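Local coordinates for MlnE (Bacillus amyloliquefaciens subsp. plantarum, PDB 5D2E), which is the N-terminal, B-type ketoreductase part of a macrolactin polyketide synthase, binding NADP and probably reducing beta-keto groups of the growing chain, at residues Ile187-Glu201 / Ala411-Phe423. Residues are numbered along the deposited sequence; the frame is centred on the assembly and turned at random.
With NAP (NADP nicotinamide-adenine-dinucleotide phosphate), chain B.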
loop_
_atom_site.group_PDB
_atom_site.type_symbol
_atom_site.label_atom_id
_atom_site.label_comp_id
_atom_site.label_asym_id
_atom_site.label_seq_id
_atom_site.Cartn_x
_atom_site.Cartn_y
_atom_site.Cartn_z
ATOM N N ILE A 187 -3.625 3.225 -6.411
ATOM C CA ILE A 187 -3.670 1.807 -6.768
ATOM C C ILE A 187 -2.418 1.406 -7.542
ATOM O O ILE A 187 -1.636 0.504 -7.119
ATOM C CB ILE A 187 -4.956 1.463 -7.509
ATOM C CG1 ILE A 187 -6.114 1.562 -6.566
ATOM C CG2 ILE A 187 -4.923 0.081 -8.119
ATOM C CD1 ILE A 187 -7.484 1.343 -7.181
ATOM N N TYR A 188 -2.109 2.143 -8.606
ATOM C CA TYR A 188 -0.993 1.700 -9.397
ATOM C C TYR A 188 0.333 1.813 -8.644
ATOM O O TYR A 188 1.209 0.972 -8.799
ATOM C CB TYR A 188 -0.926 2.446 -10.717
ATOM C CG TYR A 188 -2.071 2.274 -11.639
ATOM C CD1 TYR A 188 -2.776 1.118 -11.685
ATOM C CD2 TYR A 188 -2.398 3.258 -12.577
ATOM C CE1 TYR A 188 -3.817 0.937 -12.583
ATOM C CE2 TYR A 188 -3.411 3.082 -13.479
ATOM C CZ TYR A 188 -4.120 1.917 -13.517
ATOM O OH TYR A 188 -5.134 1.690 -14.445
ATOM N N ASN A 189 0.470 2.842 -7.803
ATOM C CA ASN A 189 1.691 3.057 -7.013
ATOM C C ASN A 189 1.896 1.903 -5.955
ATOM O O ASN A 189 3.003 1.458 -5.693
ATOM C CB ASN A 189 1.544 4.426 -6.305
ATOM C CG ASN A 189 2.641 4.682 -5.307
ATOM O OD1 ASN A 189 2.393 4.641 -4.098
ATOM N ND2 ASN A 189 3.824 4.887 -5.782
ATOM N N ALA A 190 0.794 1.353 -5.487
ATOM C CA ALA A 190 0.837 0.265 -4.463
ATOM C C ALA A 190 1.386 -1.061 -4.992
ATOM O O ALA A 190 1.850 -1.913 -4.229
ATOM C CB ALA A 190 -0.510 0.086 -3.798
ATOM N N VAL A 191 1.400 -1.240 -6.306
ATOM C CA VAL A 191 1.962 -2.439 -6.887
ATOM C C VAL A 191 3.376 -2.733 -6.497
ATOM O O VAL A 191 3.706 -3.887 -6.387
ATOM C CB VAL A 191 1.824 -2.393 -8.419
ATOM C CG1 VAL A 191 2.555 -3.515 -9.102
ATOM C CG2 VAL A 191 0.347 -2.366 -8.813
ATOM N N GLU A 192 4.175 -1.714 -6.232
ATOM C CA GLU A 192 5.514 -1.888 -5.802
ATOM C C GLU A 192 5.593 -2.836 -4.574
ATOM O O GLU A 192 6.472 -3.678 -4.523
ATOM C CB GLU A 192 6.122 -0.552 -5.418
ATOM C CG GLU A 192 7.548 -0.661 -4.895
ATOM C CD GLU A 192 7.953 0.515 -3.986
ATOM O OE1 GLU A 192 7.082 1.351 -3.618
ATOM O OE2 GLU A 192 9.154 0.592 -3.640
ATOM N N SER A 193 4.673 -2.661 -3.618
ATOM C CA SER A 193 4.622 -3.475 -2.373
ATOM C C SER A 193 4.331 -4.931 -2.728
ATOM O O SER A 193 4.953 -5.801 -2.220
ATOM C CB SER A 193 3.506 -2.971 -1.494
ATOM O OG SER A 193 3.680 -1.630 -1.141
ATOM N N PHE A 194 3.446 -5.175 -3.707
ATOM C CA PHE A 194 3.182 -6.528 -4.227
ATOM C C PHE A 194 4.450 -7.108 -4.869
ATOM O O PHE A 194 4.833 -8.244 -4.587
ATOM C CB PHE A 194 2.013 -6.427 -5.236
ATOM C CG PHE A 194 1.616 -7.695 -5.864
ATOM C CD1 PHE A 194 0.713 -8.542 -5.216
ATOM C CD2 PHE A 194 2.103 -8.040 -7.109
ATOM C CE1 PHE A 194 0.361 -9.747 -5.777
ATOM C CE2 PHE A 194 1.748 -9.235 -7.693
ATOM C CZ PHE A 194 0.875 -10.086 -7.008
ATOM N N LEU A 195 5.084 -6.359 -5.758
ATOM C CA LEU A 195 6.248 -6.878 -6.483
ATOM C C LEU A 195 7.419 -7.211 -5.572
ATOM O O LEU A 195 8.168 -8.194 -5.804
ATOM C CB LEU A 195 6.728 -5.862 -7.545
ATOM C CG LEU A 195 5.722 -5.547 -8.661
ATOM C CD1 LEU A 195 6.155 -4.368 -9.498
ATOM C CD2 LEU A 195 5.549 -6.781 -9.538
ATOM N N LYS A 196 7.636 -6.395 -4.570
ATOM C CA LYS A 196 8.715 -6.660 -3.608
ATOM C C LYS A 196 8.444 -7.991 -2.947
ATOM O O LYS A 196 9.359 -8.739 -2.675
ATOM C CB LYS A 196 8.739 -5.621 -2.494
ATOM C CG LYS A 196 9.393 -4.327 -2.871
ATOM C CD LYS A 196 9.318 -3.428 -1.634
ATOM C CE LYS A 196 10.387 -2.387 -1.675
ATOM N NZ LYS A 196 9.839 -1.268 -0.882
ATOM N N THR A 197 7.180 -8.295 -2.696
ATOM C CA THR A 197 6.913 -9.605 -2.033
ATOM C C THR A 197 6.970 -10.782 -3.010
ATOM O O THR A 197 7.478 -11.830 -2.657
ATOM C CB THR A 197 5.835 -9.608 -0.900
ATOM O OG1 THR A 197 5.146 -10.915 -0.675
ATOM C CG2 THR A 197 5.015 -8.414 -0.844
ATOM N N VAL A 198 6.560 -10.579 -4.271
ATOM C CA VAL A 198 6.809 -11.627 -5.309
ATOM C C VAL A 198 8.300 -11.969 -5.334
ATOM O O VAL A 198 8.702 -13.157 -5.373
ATOM C CB VAL A 198 6.342 -11.152 -6.697
ATOM C CG1 VAL A 198 6.885 -12.024 -7.816
ATOM C CG2 VAL A 198 4.827 -11.055 -6.708
ATOM N N GLN A 199 9.133 -10.933 -5.357
ATOM C CA GLN A 199 10.545 -11.147 -5.415
ATOM C C GLN A 199 11.054 -11.914 -4.153
ATOM O O GLN A 199 11.954 -12.726 -4.261
ATOM C CB GLN A 199 11.299 -9.844 -5.585
ATOM C CG GLN A 199 12.750 -10.060 -5.975
ATOM C CD GLN A 199 13.503 -8.837 -6.465
ATOM O OE1 GLN A 199 14.691 -8.744 -6.298
ATOM N NE2 GLN A 199 12.842 -7.921 -7.039
ATOM N N ALA A 200 10.481 -11.634 -2.981
ATOM C CA ALA A 200 10.904 -12.347 -1.752
ATOM C C ALA A 200 10.471 -13.805 -1.836
ATOM O O ALA A 200 11.180 -14.689 -1.383
ATOM C CB ALA A 200 10.311 -11.691 -0.533
ATOM N N GLU A 201 9.313 -14.074 -2.450
ATOM C CA GLU A 201 8.837 -15.420 -2.645
ATOM C C GLU A 201 9.553 -16.166 -3.731
ATOM O O GLU A 201 9.690 -17.382 -3.628
ATOM C CB GLU A 201 7.351 -15.405 -2.942
ATOM C CG GLU A 201 6.534 -14.942 -1.765
ATOM C CD GLU A 201 5.053 -14.909 -2.032
ATOM O OE1 GLU A 201 4.566 -15.435 -3.098
ATOM O OE2 GLU A 201 4.363 -14.321 -1.162
ATOM N N ALA A 411 4.161 -2.999 3.764
ATOM C CA ALA A 411 4.059 -2.219 2.501
ATOM C C ALA A 411 5.438 -1.829 1.993
ATOM O O ALA A 411 5.679 -1.607 0.776
ATOM C CB ALA A 411 3.159 -0.989 2.711
ATOM N N VAL A 412 6.377 -1.774 2.904
ATOM C CA VAL A 412 7.721 -1.324 2.631
ATOM C C VAL A 412 8.775 -2.410 2.704
ATOM O O VAL A 412 9.710 -2.410 1.912
ATOM C CB VAL A 412 8.103 -0.135 3.576
ATOM C CG1 VAL A 412 9.527 0.248 3.294
ATOM C CG2 VAL A 412 7.222 1.085 3.270
ATOM N N LEU A 413 8.639 -3.340 3.654
ATOM C CA LEU A 413 9.556 -4.433 3.790
ATOM C C LEU A 413 8.674 -5.682 3.872
ATOM O O LEU A 413 8.340 -6.168 4.977
ATOM C CB LEU A 413 10.326 -4.254 5.105
ATOM C CG LEU A 413 11.144 -2.973 5.328
ATOM C CD1 LEU A 413 11.441 -2.788 6.817
ATOM C CD2 LEU A 413 12.430 -3.001 4.514
ATOM N N PRO A 414 8.249 -6.210 2.739
ATOM C CA PRO A 414 7.291 -7.319 2.969
ATOM C C PRO A 414 7.930 -8.652 3.239
ATOM O O PRO A 414 9.134 -8.806 3.131
ATOM C CB PRO A 414 6.412 -7.351 1.714
ATOM C CG PRO A 414 7.229 -6.629 0.680
ATOM C CD PRO A 414 8.132 -5.646 1.389
ATOM N N ASN A 415 7.131 -9.555 3.735
ATOM C CA ASN A 415 7.584 -10.901 3.890
ATOM C C ASN A 415 6.809 -11.731 2.960
ATOM O O ASN A 415 5.630 -11.458 2.660
ATOM C CB ASN A 415 7.422 -11.383 5.346
ATOM C CG ASN A 415 8.114 -10.437 6.307
ATOM O OD1 ASN A 415 9.308 -10.572 6.544
ATOM N ND2 ASN A 415 7.395 -9.388 6.745
ATOM N N ALA A 416 7.496 -12.772 2.537
ATOM C CA ALA A 416 6.902 -13.832 1.797
ATOM C C ALA A 416 5.520 -14.206 2.348
ATOM O O ALA A 416 5.333 -14.363 3.556
ATOM C CB ALA A 416 7.871 -15.004 1.786
ATOM N N GLY A 417 4.516 -14.334 1.492
ATOM C CA GLY A 417 3.176 -14.662 1.956
ATOM C C GLY A 417 2.201 -13.505 2.175
ATOM O O GLY A 417 1.017 -13.725 2.323
ATOM N N GLN A 418 2.681 -12.278 2.115
ATOM C CA GLN A 418 1.824 -11.128 2.432
ATOM C C GLN A 418 1.624 -10.246 1.201
ATOM O O GLN A 418 1.468 -9.033 1.362
ATOM C CB GLN A 418 2.531 -10.261 3.450
ATOM C CG GLN A 418 3.074 -10.940 4.679
ATOM C CD GLN A 418 3.732 -9.894 5.602
ATOM O OE1 GLN A 418 4.891 -9.428 5.393
ATOM N NE2 GLN A 418 2.973 -9.494 6.600
ATOM N N SER A 419 1.645 -10.805 -0.011
ATOM C CA SER A 419 1.717 -9.926 -1.200
ATOM C C SER A 419 0.493 -8.957 -1.351
ATOM O O SER A 419 0.678 -7.773 -1.682
ATOM C CB SER A 419 1.937 -10.734 -2.464
ATOM O OG SER A 419 0.878 -11.591 -2.658
ATOM N N ASP A 420 -0.702 -9.463 -1.132
ATOM C CA ASP A 420 -1.939 -8.727 -1.276
ATOM C C ASP A 420 -2.137 -7.817 -0.074
ATOM O O ASP A 420 -2.571 -6.667 -0.219
ATOM C CB ASP A 420 -3.172 -9.602 -1.461
ATOM C CG ASP A 420 -3.227 -10.813 -0.487
ATOM O OD1 ASP A 420 -2.216 -11.091 0.193
ATOM O OD2 ASP A 420 -4.281 -11.436 -0.409
ATOM N N TYR A 421 -1.721 -8.293 1.091
ATOM C CA TYR A 421 -1.752 -7.470 2.329
ATOM C C TYR A 421 -0.813 -6.274 2.197
ATOM O O TYR A 421 -1.177 -5.139 2.553
ATOM C CB TYR A 421 -1.376 -8.339 3.540
ATOM C CG TYR A 421 -1.444 -7.678 4.891
ATOM C CD1 TYR A 421 -2.668 -7.412 5.516
ATOM C CD2 TYR A 421 -0.279 -7.396 5.591
ATOM C CE1 TYR A 421 -2.729 -6.809 6.770
ATOM C CE2 TYR A 421 -0.333 -6.813 6.859
ATOM C CZ TYR A 421 -1.546 -6.532 7.425
ATOM O OH TYR A 421 -1.539 -5.968 8.662
ATOM N N ALA A 422 0.402 -6.512 1.706
ATOM C CA ALA A 422 1.393 -5.480 1.494
ATOM C C ALA A 422 0.838 -4.448 0.502
ATOM O O ALA A 422 0.899 -3.248 0.771
ATOM C CB ALA A 422 2.680 -6.085 1.000
ATOM N N PHE A 423 0.226 -4.930 -0.593
ATOM C CA PHE A 423 -0.405 -4.058 -1.581
ATOM C C PHE A 423 -1.513 -3.198 -0.946
ATOM O O PHE A 423 -1.576 -1.981 -1.171
ATOM C CB PHE A 423 -0.981 -4.898 -2.725
ATOM C CG PHE A 423 -1.849 -4.122 -3.665
ATOM C CD1 PHE A 423 -1.265 -3.416 -4.705
ATOM C CD2 PHE A 423 -3.182 -4.015 -3.471
ATOM C CE1 PHE A 423 -2.011 -2.692 -5.591
ATOM C CE2 PHE A 423 -3.956 -3.212 -4.311
ATOM C CZ PHE A 423 -3.359 -2.576 -5.390
HETATM P PA NAP B . -7.696 -7.414 14.394
HETATM O O1A NAP B . -7.794 -7.579 15.934
HETATM O O2A NAP B . -8.142 -8.490 13.421
HETATM O O5B NAP B . -8.643 -6.143 14.119
HETATM C C5B NAP B . -8.997 -5.820 12.780
HETATM C C4B NAP B . -10.492 -5.624 12.842
HETATM O O4B NAP B . -10.942 -5.284 11.513
HETATM C C3B NAP B . -11.301 -6.886 13.249
HETATM O O3B NAP B . -11.918 -6.697 14.526
HETATM C C2B NAP B . -12.387 -7.006 12.167
HETATM O O2B NAP B . -13.638 -7.284 12.732
HETATM C C1B NAP B . -12.308 -5.633 11.458
HETATM N N9A NAP B . -12.676 -5.660 10.049
HETATM C C8A NAP B . -12.139 -6.451 9.041
HETATM N N7A NAP B . -12.787 -6.234 7.844
HETATM C C5A NAP B . -13.682 -5.250 8.068
HETATM C C6A NAP B . -14.672 -4.555 7.277
HETATM N N6A NAP B . -14.753 -4.867 5.942
HETATM N N1A NAP B . -15.514 -3.627 7.920
HETATM C C2A NAP B . -15.371 -3.369 9.233
HETATM N N3A NAP B . -14.460 -3.988 10.035
HETATM C C4A NAP B . -13.629 -4.905 9.529
HETATM O O3 NAP B . -6.190 -6.962 13.962
HETATM P PN NAP B . -5.225 -5.917 14.744
HETATM O O1N NAP B . -3.969 -6.633 15.209
HETATM O O2N NAP B . -6.140 -5.071 15.590
HETATM O O5D NAP B . -4.691 -4.894 13.612
HETATM C C5D NAP B . -5.581 -3.785 13.296
HETATM C C4D NAP B . -5.070 -2.959 12.107
HETATM O O4D NAP B . -3.711 -2.575 12.265
HETATM C C3D NAP B . -5.133 -3.811 10.833
HETATM O O3D NAP B . -5.651 -3.019 9.780
HETATM C C2D NAP B . -3.702 -4.254 10.587
HETATM O O2D NAP B . -3.439 -4.527 9.181
HETATM C C1D NAP B . -2.854 -3.111 11.214
HETATM N N1N NAP B . -1.546 -3.644 11.676
HETATM C C2N NAP B . -1.451 -4.427 12.813
HETATM C C3N NAP B . -0.245 -4.969 13.294
HETATM C C7N NAP B . -0.171 -5.830 14.586
HETATM O O7N NAP B . 0.896 -6.342 14.938
HETATM N N7N NAP B . -1.226 -6.040 15.386
HETATM C C4N NAP B . 0.910 -4.715 12.541
HETATM C C5N NAP B . 0.807 -3.959 11.366
HETATM C C6N NAP B . -0.424 -3.411 10.958
HETATM P P2B NAP B . -14.870 -8.022 11.930
HETATM O O1X NAP B . -14.398 -9.385 11.444
HETATM O O2X NAP B . -16.038 -8.074 12.965
HETATM O O3X NAP B . -15.181 -7.125 10.764
HETATM O O HOH W 1 7.292 -0.585 -1.147
HETATM O O HOH W 2 1.875 -13.555 -1.011
#
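Phe423, on helix 419-437 of the ketoreductase's Rossmann-fold catalytic part, is a knob in a hole formed by Ile187, Ala190, Val191 and Phe194 of the structural subdomain. The helical segments 187-201 and 419-423 run roughly antiparallel, at 150°, their axes 7.5 Å apart at closest approach. With CG anti to the backbone N (chi1 170°), the Phe423 ring reaches back along helix 187-201, bringing CE1 to 3.6 Å from Ala190 CB. A turn further on, Phe194 turns its ring edge to the Ser419 carbonyl, CD1 lying 3.6 Å from Ser419 O.

Ser193 OG donates to Ala411 O at 2.8 Å, in the carbonyl plane on a lone pair, and Lys196 stretches its extended chain across the Pro414 ring so that NZ donates to Val412 O at 3.0 Å, tilted from the carbonyl plane. A water links Lys196 NZ to Ala411 O as well. At the other end, Glu201 OE2 accepts from Gly417 N at 2.7 Å, on the anti side and 29° out of the carboxylate plane; a second water donates to OE2 and accepts from Ser419 N, while OE1 takes the backbone N of Ile369.

Tyr421 takes no part in the packing; its OH hydrogen-bonds NADP O2D, modelled doubtfully close. The Glu201 carboxylate thus gathers amide hydrogens directly and through water, which probably favours its ionised form, and the interface ties the helix carrying Tyr421 to the structural subdomain.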